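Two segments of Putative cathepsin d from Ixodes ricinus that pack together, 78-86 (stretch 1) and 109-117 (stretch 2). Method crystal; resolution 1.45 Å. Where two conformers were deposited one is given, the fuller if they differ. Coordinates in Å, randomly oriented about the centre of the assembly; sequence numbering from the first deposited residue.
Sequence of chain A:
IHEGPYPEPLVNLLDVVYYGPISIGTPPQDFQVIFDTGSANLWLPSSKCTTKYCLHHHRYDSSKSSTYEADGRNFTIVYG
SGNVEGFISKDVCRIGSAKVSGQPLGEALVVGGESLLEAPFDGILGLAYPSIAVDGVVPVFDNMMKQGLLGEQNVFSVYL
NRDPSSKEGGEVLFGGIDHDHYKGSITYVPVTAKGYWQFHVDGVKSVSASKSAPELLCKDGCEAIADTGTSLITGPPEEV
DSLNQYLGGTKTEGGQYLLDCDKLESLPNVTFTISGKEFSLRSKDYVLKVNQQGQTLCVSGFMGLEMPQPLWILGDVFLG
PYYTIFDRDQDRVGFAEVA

Stretch 1, residues 78-86: VYGSGNVEG
Stretch 2 (109-117) LVVGGESLL

Asn83, Val84 and Glu85 pair antiparallel with Gly112, Val111 and Val110, the strand axes 4.7 Å apart at closest approach and 175° between N-to-C directions; beyond them the second stretch turns into a short helix, 114-117, whose Ser115 and Leu116 pack against Tyr79 and Ser81 to Asn83. Together the stretches bury 516 Å². Leu109 (phi/psi -107/-34; chi1 m, chi2 t) sits at a corner of the chain, its CA 4.8 Å from Gly86 CA. Leu109 N donates to Glu85 O (2.9 Å), and Val110 N donates to the same Glu85 O (3.1 Å). Gly86 (179/-142) leaves room here: a CB would lie 3.1 Å from Leu109 N. Val110 (-131/129, chi1 t) pairs with Glu85 (-146/148; chi1 p, chi2 t, chi3 -136°), with Glu85 N donating to Val110 O (2.9 Å). Their side chains share a face, and the aliphatic part of the glutamate covers the valine, Glu85 CG lying 3.5 Å from Val110 CB. Val110 O also accepts a CA-H...O contact from Val84 CA (3.4 Å). Val111 (-131/139, chi1 t) faces Val84 (-146/144, chi1 p) in a non-hydrogen-bonded pair, CA-CA 4.6 Å; on the face opposite Glu85 and Val110, Val84 CG2 meets Val111 CG2 at 4.1 Å, branched side chains suited to a β-strand and to apolar packing. Val111 CA approaches Asn83 O at 3.3 Å in a second CA-H...O contact. Gly112 (-131/158) closes the ladder with Asn83 (-154/163; chi1 p, chi2 107°): Gly112 N donates to Asn83 O (2.9 Å) and Asn83 N to Gly112 O (3.0 Å). The asparagine side chain curls over the glycine, where a CB would come within 2.4 Å of Asn83 ND2. Gly113 (102/122) takes a backbone that itself calls for glycine, and its CA lies 4.1 Å from Gly82 CA. A CB on Gly113 would clash with Ser81 O and Gly82 CA; one on Gly82 (174/-173) would strike Leu116 CD1 and Gly112 O. Gly113 is also the helix N-cap residue, its O accepting from Leu116 N and Leu117 N (both 2.9 Å). Glu114 (-54/-35) points away. Ser115 (-61/-29, chi1 m) points toward Ser81 (-115/11, chi1 m), Ser81 CB to Ser115 OG 3.8 Å; a water donates to Ser81 O (2.8 Å) and accepts from Ser115 N (2.9 Å). Buried Leu116 (-93/-43; chi1 m, chi2 t) brings CD1 within 3.9 Å of Gly82 CA and 4.5 Å of CD2 on buried Tyr79 (-112/167; chi1 m, chi2 -83°). Leu117 (-64/-33; chi1 m, chi2 t) does not reach the first stretch.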

# COMPACT_ATOMS: atom_id res chain seq x y z
N VAL A 78 -5.33 -4.94 -13.38
CA VAL A 78 -4.39 -6.00 -13.08
C VAL A 78 -3.47 -5.52 -11.96
O VAL A 78 -2.84 -4.47 -12.10
CB VAL A 78 -3.57 -6.35 -14.34
CG1 VAL A 78 -2.61 -7.50 -14.08
CG2 VAL A 78 -4.50 -6.75 -15.47
N TYR A 79 -3.40 -6.30 -10.88
CA TYR A 79 -2.48 -6.04 -9.79
C TYR A 79 -1.41 -7.12 -9.71
O TYR A 79 -1.53 -8.18 -10.34
CB TYR A 79 -3.23 -6.05 -8.47
CG TYR A 79 -4.34 -5.03 -8.38
CD1 TYR A 79 -4.09 -3.73 -8.02
CD2 TYR A 79 -5.66 -5.38 -8.64
CE1 TYR A 79 -5.11 -2.78 -7.93
CE2 TYR A 79 -6.68 -4.45 -8.58
CZ TYR A 79 -6.42 -3.18 -8.20
OH TYR A 79 -7.48 -2.30 -8.16
N GLY A 80 -0.37 -6.87 -8.93
CA GLY A 80 0.61 -7.92 -8.67
C GLY A 80 -0.00 -9.17 -8.09
O GLY A 80 0.44 -10.27 -8.45
N SER A 81 -1.03 -9.03 -7.26
CA SER A 81 -1.62 -10.15 -6.50
C SER A 81 -3.05 -10.50 -6.85
O SER A 81 -3.72 -11.26 -6.13
CB SER A 81 -1.52 -9.82 -5.00
OG SER A 81 -0.17 -9.80 -4.67
N GLY A 82 -3.57 -9.94 -7.94
CA GLY A 82 -4.91 -10.27 -8.33
C GLY A 82 -5.41 -9.45 -9.50
O GLY A 82 -4.67 -8.70 -10.12
N ASN A 83 -6.69 -9.61 -9.81
CA ASN A 83 -7.31 -8.79 -10.83
C ASN A 83 -8.78 -8.65 -10.62
O ASN A 83 -9.40 -9.42 -9.90
CB ASN A 83 -7.12 -9.41 -12.18
CG ASN A 83 -7.89 -10.66 -12.29
OD1 ASN A 83 -8.92 -10.75 -12.97
ND2 ASN A 83 -7.43 -11.65 -11.57
N VAL A 84 -9.32 -7.65 -11.30
CA VAL A 84 -10.72 -7.28 -11.14
C VAL A 84 -11.28 -6.78 -12.47
O VAL A 84 -10.59 -6.15 -13.26
CB VAL A 84 -10.92 -6.25 -9.98
CG1 VAL A 84 -10.17 -4.97 -10.23
CG2 VAL A 84 -12.39 -6.01 -9.67
N GLU A 85 -12.55 -7.10 -12.71
CA GLU A 85 -13.26 -6.55 -13.85
C GLU A 85 -14.73 -6.36 -13.50
O GLU A 85 -15.30 -7.07 -12.65
CB GLU A 85 -13.08 -7.41 -15.09
CG GLU A 85 -13.68 -8.77 -15.01
CD GLU A 85 -13.55 -9.55 -16.31
OE1 GLU A 85 -14.57 -10.19 -16.72
OE2 GLU A 85 -12.45 -9.52 -16.92
N GLY A 86 -15.33 -5.34 -14.09
CA GLY A 86 -16.75 -5.09 -13.89
C GLY A 86 -17.14 -3.85 -14.68
O GLY A 86 -16.57 -3.60 -15.75
N LEU A 109 -17.51 -7.60 -10.88
CA LEU A 109 -18.20 -8.84 -11.22
C LEU A 109 -17.30 -10.06 -11.22
O LEU A 109 -17.77 -11.16 -10.89
CB LEU A 109 -18.89 -8.72 -12.59
CG LEU A 109 -19.86 -7.57 -12.76
CD1 LEU A 109 -20.40 -7.54 -14.19
CD2 LEU A 109 -21.01 -7.68 -11.77
N VAL A 110 -16.03 -9.89 -11.61
CA VAL A 110 -15.09 -11.01 -11.68
C VAL A 110 -13.81 -10.58 -10.97
O VAL A 110 -13.23 -9.56 -11.29
CB VAL A 110 -14.83 -11.45 -13.14
CG1 VAL A 110 -13.81 -12.58 -13.21
CG2 VAL A 110 -16.14 -11.92 -13.78
N VAL A 111 -13.37 -11.43 -10.04
CA VAL A 111 -12.18 -11.16 -9.24
C VAL A 111 -11.33 -12.41 -9.31
O VAL A 111 -11.83 -13.54 -9.26
CB VAL A 111 -12.54 -10.78 -7.78
CG1 VAL A 111 -11.30 -10.65 -6.91
CG2 VAL A 111 -13.34 -9.47 -7.76
N GLY A 112 -10.02 -12.19 -9.44
CA GLY A 112 -9.08 -13.28 -9.35
C GLY A 112 -7.94 -12.98 -8.39
O GLY A 112 -7.65 -11.82 -8.09
N GLY A 113 -7.32 -14.05 -7.91
CA GLY A 113 -6.17 -13.95 -7.01
C GLY A 113 -6.63 -14.22 -5.58
O GLY A 113 -7.48 -13.52 -5.06
N GLU A 114 -6.02 -15.22 -4.95
CA GLU A 114 -6.35 -15.58 -3.57
C GLU A 114 -6.25 -14.41 -2.60
O GLU A 114 -7.05 -14.31 -1.68
CB GLU A 114 -5.48 -16.76 -3.09
CG GLU A 114 -5.95 -17.43 -1.79
CD GLU A 114 -5.37 -16.81 -0.53
OE1 GLU A 114 -4.48 -15.94 -0.63
OE2 GLU A 114 -5.82 -17.20 0.58
N SER A 115 -5.29 -13.51 -2.84
CA SER A 115 -5.07 -12.36 -1.97
C SER A 115 -6.29 -11.45 -1.93
O SER A 115 -6.53 -10.82 -0.92
CB SER A 115 -3.84 -11.56 -2.41
OG SER A 115 -2.68 -12.39 -2.40
N LEU A 116 -7.07 -11.44 -3.01
CA LEU A 116 -8.31 -10.67 -3.06
C LEU A 116 -9.51 -11.54 -2.66
O LEU A 116 -10.39 -11.11 -1.89
CB LEU A 116 -8.53 -10.09 -4.46
CG LEU A 116 -7.44 -9.12 -4.94
CD1 LEU A 116 -7.76 -8.54 -6.31
CD2 LEU A 116 -7.16 -8.00 -3.94
N LEU A 117 -9.54 -12.77 -3.17
CA LEU A 117 -10.72 -13.63 -3.00
C LEU A 117 -11.00 -14.01 -1.56
O LEU A 117 -12.16 -14.11 -1.16
CB LEU A 117 -10.58 -14.89 -3.83
CG LEU A 117 -10.61 -14.69 -5.35
CD1 LEU A 117 -10.14 -15.93 -6.08
CD2 LEU A 117 -12.00 -14.30 -5.83
O HOH W 1 -3.15 -13.66 -4.83